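Local coordinates for protein Blo t 1 allergen (Blomia tropicalis, PDB 5JT8) that is a mite allergen of the papain family of cysteine proteases that probably cleaves proteins once its inhibitory propeptide is removed, at residues V145-Y150 against I158-Q163; K192-T197 against Y223-Y228. All coordinates share one frame; numbering follows the deposited sequence.

Contact 1 of 2, residues V145-Y150 against I158-Q163; sequences VAESLY and IELSEQ
Glu147 reaches out from helix 139-154 and slides past Leu160, the two side chains running in opposite directions. Its chain is extended at chi2 (177°), which puts CD 3.2 Å from Ile158 O and lets OE2 reach Leu160 N. There OE2 accepts a hydrogen bond from Leu160 N at 2.6 Å, nearly straight at 168°, with the N-H arriving on the anti side of the carboxylate and 31° out of its plane. The aliphatic part of Glu147 is used too: its CG lies 3.9 Å from Leu160 CG, and one residue back on the helix Ala146 CB touches Leu160 CD1 at 3.8 Å. One helical turn further on, Tyr150 and Ile158 meet. The methyl CD1 of Ile158 sits over one face of the Tyr150 ring, offset toward the rim and closest to CG, 3.8 Å from the ring centroid in a CH-pi contact. The hydroxyl of that ring is held by the backbone oxygen of His224. A water joins the backbones, donating to Glu147 O and accepting from Ile158 N. The other carboxylate oxygen of Glu147, OE1, forms a salt bridge with Arg129 and a hydrogen bond with Thr126. Glu162 OE2 stands 4.5 Å from Glu147 OE2, with a second water close to both. Arg129 and the Leu160 N-H probably stabilise the charge on Glu147, while the neighbouring Glu162 would work against it; the polar grip probably helps hold the loop that enters helix 162-168 against helix 139-154.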
loop_
_atom_site.group_PDB
_atom_site.type_symbol
_atom_site.label_atom_id
_atom_site.label_comp_id
_atom_site.label_asym_id
_atom_site.label_seq_id
_atom_site.Cartn_x
_atom_site.Cartn_y
_atom_site.Cartn_z
ATOM N N VAL A 145 4.565 7.717 3.351
ATOM C CA VAL A 145 4.012 9.020 3.701
ATOM C C VAL A 145 5.073 9.857 4.427
ATOM O O VAL A 145 5.298 11.013 4.071
ATOM C CB VAL A 145 2.753 8.872 4.576
ATOM C CG1 VAL A 145 2.405 10.180 5.268
ATOM C CG2 VAL A 145 1.597 8.387 3.721
ATOM N N ALA A 146 5.754 9.252 5.410
ATOM C CA ALA A 146 6.776 9.972 6.182
ATOM C C ALA A 146 7.910 10.472 5.289
ATOM O O ALA A 146 8.337 11.621 5.391
ATOM C CB ALA A 146 7.341 9.080 7.307
ATOM N N GLU A 147 8.398 9.602 4.414
ATOM C CA GLU A 147 9.448 9.988 3.489
ATOM C C GLU A 147 8.970 11.129 2.572
ATOM O O GLU A 147 9.713 12.074 2.333
ATOM C CB GLU A 147 9.924 8.771 2.674
ATOM C CG GLU A 147 10.601 7.687 3.525
ATOM C CD GLU A 147 11.008 6.447 2.730
ATOM O OE1 GLU A 147 10.774 6.393 1.503
ATOM O OE2 GLU A 147 11.574 5.515 3.336
ATOM N N SER A 148 7.725 11.059 2.104
ATOM C CA SER A 148 7.145 12.128 1.284
ATOM C C SER A 148 7.175 13.475 1.991
ATOM O O SER A 148 7.533 14.498 1.410
ATOM C CB SER A 148 5.690 11.802 0.917
ATOM O OG SER A 148 5.648 10.644 0.123
ATOM N N LEU A 149 6.763 13.465 3.251
ATOM C CA LEU A 149 6.738 14.692 4.039
ATOM C C LEU A 149 8.133 15.284 4.215
ATOM O O LEU A 149 8.278 16.504 4.169
ATOM C CB LEU A 149 6.086 14.437 5.401
ATOM C CG LEU A 149 4.600 14.099 5.318
ATOM C CD1 LEU A 149 3.980 13.856 6.711
ATOM C CD2 LEU A 149 3.842 15.204 4.586
ATOM N N TYR A 150 9.161 14.445 4.410
ATOM C CA TYR A 150 10.524 14.978 4.541
ATOM C C TYR A 150 10.976 15.598 3.233
ATOM O O TYR A 150 11.706 16.594 3.221
ATOM C CB TYR A 150 11.521 13.895 5.002
ATOM C CG TYR A 150 11.507 13.753 6.504
ATOM C CD1 TYR A 150 12.338 14.533 7.305
ATOM C CD2 TYR A 150 10.627 12.887 7.122
ATOM C CE1 TYR A 150 12.301 14.435 8.685
ATOM C CE2 TYR A 150 10.581 12.773 8.502
ATOM C CZ TYR A 150 11.418 13.551 9.279
ATOM O OH TYR A 150 11.373 13.441 10.652
ATOM N N ILE A 158 15.063 10.613 2.205
ATOM C CA ILE A 158 15.496 9.575 3.125
ATOM C C ILE A 158 14.778 8.278 2.810
ATOM O O ILE A 158 13.660 8.262 2.260
ATOM C CB ILE A 158 15.237 9.968 4.586
ATOM C CG1 ILE A 158 13.742 10.189 4.805
ATOM C CG2 ILE A 158 16.025 11.226 4.951
ATOM C CD1 ILE A 158 13.397 10.861 6.123
ATOM N N GLU A 159 15.448 7.183 3.127
ATOM C CA GLU A 159 14.853 5.874 3.015
ATOM C C GLU A 159 14.774 5.285 4.417
ATOM O O GLU A 159 15.802 4.982 5.030
ATOM C CB GLU A 159 15.668 4.971 2.097
ATOM C CG GLU A 159 15.024 3.619 1.904
ATOM C CD GLU A 159 15.739 2.762 0.891
ATOM O OE1 GLU A 159 16.789 3.202 0.366
ATOM O OE2 GLU A 159 15.246 1.643 0.627
ATOM N N LEU A 160 13.556 5.152 4.923
ATOM C CA LEU A 160 13.347 4.651 6.270
ATOM C C LEU A 160 13.281 3.128 6.303
ATOM O O LEU A 160 13.020 2.477 5.284
ATOM C CB LEU A 160 12.076 5.251 6.860
ATOM C CG LEU A 160 12.068 6.775 6.972
ATOM C CD1 LEU A 160 10.716 7.271 7.468
ATOM C CD2 LEU A 160 13.182 7.284 7.864
ATOM N N SER A 161 13.519 2.576 7.486
ATOM C CA SER A 161 13.493 1.132 7.709
ATOM C C SER A 161 12.084 0.583 7.967
ATOM O O SER A 161 11.565 0.697 9.085
ATOM C CB SER A 161 14.396 0.781 8.901
ATOM O OG SER A 161 14.406 -0.606 9.169
ATOM N N GLU A 162 11.474 -0.014 6.946
ATOM C CA GLU A 162 10.241 -0.765 7.145
ATOM C C GLU A 162 10.447 -1.939 8.100
ATOM O O GLU A 162 9.541 -2.305 8.849
ATOM C CB GLU A 162 9.683 -1.285 5.818
ATOM C CG GLU A 162 8.971 -0.234 4.979
ATOM C CD GLU A 162 9.935 0.641 4.187
ATOM O OE1 GLU A 162 11.163 0.379 4.222
ATOM O OE2 GLU A 162 9.461 1.590 3.516
ATOM N N GLN A 163 11.637 -2.528 8.069
ATOM C CA GLN A 163 11.915 -3.718 8.869
ATOM C C GLN A 163 11.831 -3.380 10.363
ATOM O O GLN A 163 11.370 -4.193 11.170
ATOM C CB GLN A 163 13.289 -4.305 8.517
ATOM C CG GLN A 163 13.607 -5.671 9.143
ATOM C CD GLN A 163 12.719 -6.785 8.626
ATOM O OE1 GLN A 163 12.623 -7.008 7.415
ATOM N NE2 GLN A 163 12.056 -7.487 9.544
HETATM O O HOH W 1 12.366 11.735 1.756
HETATM O O HOH W 2 11.417 2.941 2.482
#

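Contact 2 of 2, residues K192-T197 against Y223-Y228; sequences KYMIRT and YHVSGY
Tyr223 leads to His224, whose ring meets the carbonyls of Met194 and Ile195 at the end of helix 187-196; the Tyr223 ring itself is turned edge-to-face to Tyr150. With CG of His224 anti to the carbonyl carbon (chi1 -58°), its ND1 donates to Ile195 O at 3.3 Å, from above the carbonyl plane, and weakly to Met194 O. The same ring brings CE1 to 3.2 Å from Thr197 O. Val225 N adds a weak, long bond to Met194 O, and its CG2 packs on Ile195 CG1 at 3.6 Å, the two side chains crossing at about a right angle. A water donates to Ile195 O and, weakly, to Val225 O. Ser226 and Gly227 together pair with Thr332 of strand 329-332, a classic beta bulge, and Ile195 CD1 lies 3.6 Å from Gly227 CA. The same Ile195 CD1 meets the edge of the Tyr228 ring, 3.7 Å from Tyr228 CD1, while Tyr228 OH touches CE of Lys192, whose ammonium pairs with Glu189. Bonds from the histidine and a backbone N-H thus meet carbonyls at the helix end, and their donors would be expected to ease the negative end of its dipole.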
loop_
_atom_site.group_PDB
_atom_site.type_symbol
_atom_site.label_atom_id
_atom_site.label_comp_id
_atom_site.label_asym_id
_atom_site.label_seq_id
_atom_site.Cartn_x
_atom_site.Cartn_y
_atom_site.Cartn_z
ATOM N N LYS A 192 2.427 5.874 15.073
ATOM C CA LYS A 192 2.575 5.943 16.530
ATOM C C LYS A 192 4.030 5.663 16.928
ATOM O O LYS A 192 4.614 6.344 17.775
ATOM C CB LYS A 192 1.629 4.946 17.206
ATOM C CG LYS A 192 1.762 4.845 18.714
ATOM C CD LYS A 192 0.808 3.791 19.301
ATOM C CE LYS A 192 -0.650 4.185 19.081
ATOM N NZ LYS A 192 -1.583 3.100 19.509
ATOM N N TYR A 193 4.610 4.646 16.304
ATOM C CA TYR A 193 5.983 4.273 16.572
ATOM C C TYR A 193 6.925 5.382 16.090
ATOM O O TYR A 193 7.937 5.681 16.716
ATOM C CB TYR A 193 6.300 2.944 15.895
ATOM C CG TYR A 193 7.681 2.442 16.186
ATOM C CD1 TYR A 193 8.757 2.831 15.394
ATOM C CD2 TYR A 193 7.917 1.575 17.255
ATOM C CE1 TYR A 193 10.029 2.389 15.660
ATOM C CE2 TYR A 193 9.194 1.115 17.528
ATOM C CZ TYR A 193 10.244 1.521 16.722
ATOM O OH TYR A 193 11.514 1.074 16.973
ATOM N N MET A 194 6.564 6.009 14.986
ATOM C CA MET A 194 7.369 7.085 14.434
ATOM C C MET A 194 7.362 8.314 15.345
ATOM O O MET A 194 8.324 9.072 15.385
ATOM C CB MET A 194 6.865 7.437 13.038
ATOM C CG MET A 194 7.299 6.434 11.995
ATOM S SD MET A 194 7.020 7.127 10.366
ATOM C CE MET A 194 6.273 5.720 9.545
ATOM N N ILE A 195 6.287 8.489 16.102
ATOM C CA ILE A 195 6.221 9.566 17.085
ATOM C C ILE A 195 7.043 9.251 18.316
ATOM O O ILE A 195 7.907 10.031 18.727
ATOM C CB ILE A 195 4.761 9.839 17.522
ATOM C CG1 ILE A 195 3.966 10.462 16.373
ATOM C CG2 ILE A 195 4.711 10.752 18.750
ATOM C CD1 ILE A 195 2.471 10.347 16.573
ATOM N N ARG A 196 6.779 8.101 18.920
ATOM C CA ARG A 196 7.338 7.833 20.236
ATOM C C ARG A 196 8.806 7.437 20.182
ATOM O O ARG A 196 9.562 7.691 21.123
ATOM C CB ARG A 196 6.518 6.746 20.928
ATOM C CG ARG A 196 5.067 7.144 21.153
ATOM C CD ARG A 196 4.250 5.998 21.734
ATOM N NE ARG A 196 2.833 6.339 21.818
ATOM C CZ ARG A 196 1.862 5.474 22.105
ATOM N NH1 ARG A 196 2.146 4.196 22.338
ATOM N NH2 ARG A 196 0.603 5.887 22.151
ATOM N N THR A 197 9.215 6.816 19.082
ATOM C CA THR A 197 10.556 6.214 18.988
ATOM C C THR A 197 11.339 6.742 17.784
ATOM O O THR A 197 12.533 6.989 17.871
ATOM C CB THR A 197 10.457 4.680 18.879
ATOM O OG1 THR A 197 9.713 4.175 19.995
ATOM C CG2 THR A 197 11.850 4.014 18.842
ATOM N N TYR A 223 14.179 9.363 12.506
ATOM C CA TYR A 223 13.236 10.289 11.900
ATOM C C TYR A 223 11.845 10.077 12.482
ATOM O O TYR A 223 11.333 8.959 12.497
ATOM C CB TYR A 223 13.240 10.110 10.383
ATOM C CG TYR A 223 14.588 10.455 9.818
ATOM C CD1 TYR A 223 15.622 9.524 9.814
ATOM C CD2 TYR A 223 14.851 11.734 9.344
ATOM C CE1 TYR A 223 16.881 9.853 9.319
ATOM C CE2 TYR A 223 16.102 12.072 8.843
ATOM C CZ TYR A 223 17.114 11.134 8.837
ATOM O OH TYR A 223 18.354 11.476 8.347
ATOM N N HIS A 224 11.246 11.152 12.967
ATOM C CA HIS A 224 9.939 11.073 13.597
ATOM C C HIS A 224 8.878 11.718 12.736
ATOM O O HIS A 224 9.185 12.400 11.774
ATOM C CB HIS A 224 9.953 11.775 14.955
ATOM C CG HIS A 224 10.966 11.232 15.910
ATOM N ND1 HIS A 224 10.633 10.367 16.931
ATOM C CD2 HIS A 224 12.303 11.429 16.001
ATOM C CE1 HIS A 224 11.723 10.057 17.613
ATOM N NE2 HIS A 224 12.748 10.690 17.071
ATOM N N VAL A 225 7.625 11.499 13.107
ATOM C CA VAL A 225 6.557 12.430 12.771
ATOM C C VAL A 225 6.056 12.931 14.135
ATOM O O VAL A 225 6.454 12.397 15.154
ATOM C CB VAL A 225 5.429 11.775 11.959
ATOM C CG1 VAL A 225 5.990 11.050 10.720
ATOM C CG2 VAL A 225 4.644 10.795 12.831
ATOM N N SER A 226 5.212 13.949 14.171
ATOM C CA SER A 226 4.727 14.438 15.457
ATOM C C SER A 226 3.277 14.044 15.725
ATOM O O SER A 226 2.790 14.157 16.851
ATOM C CB SER A 226 4.834 15.944 15.513
ATOM O OG SER A 226 3.764 16.502 14.775
ATOM N N GLY A 227 2.573 13.621 14.680
ATOM C CA GLY A 227 1.172 13.272 14.833
ATOM C C GLY A 227 0.601 12.665 13.571
ATOM O O GLY A 227 1.239 12.662 12.508
ATOM N N TYR A 228 -0.605 12.128 13.692
ATOM C CA TYR A 228 -1.309 11.570 12.549
ATOM C C TYR A 228 -2.802 11.601 12.830
ATOM O O TYR A 228 -3.221 11.664 13.985
ATOM C CB TYR A 228 -0.844 10.143 12.272
ATOM C CG TYR A 228 -1.147 9.183 13.399
ATOM C CD1 TYR A 228 -0.262 9.027 14.456
ATOM C CD2 TYR A 228 -2.322 8.433 13.410
ATOM C CE1 TYR A 228 -0.531 8.138 15.485
ATOM C CE2 TYR A 228 -2.601 7.548 14.447
ATOM C CZ TYR A 228 -1.710 7.407 15.472
ATOM O OH TYR A 228 -1.984 6.521 16.491
HETATM O O HOH W 3 8.133 12.600 18.050
#

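All of contact 1 precedes contact 2 in the sequence, and their centres lie about 11 Å apart on the same side of the chain's centre. Contact 1 joins helix 139-154 to the loop that enters helix 162-168; contact 2 joins the next helix, 187-196, to the run leading into strand 227-230, which pairs antiparallel with strand 329-332. They also touch: Ile158 CD1 packs against Tyr223 CD2 at 3.6 Å, and Ala146 CB against Met194 SD at 3.6 Å. Together they connect three successive helices of the papain-family region, linking its long helix to the chain that pairs with the C-terminal strand.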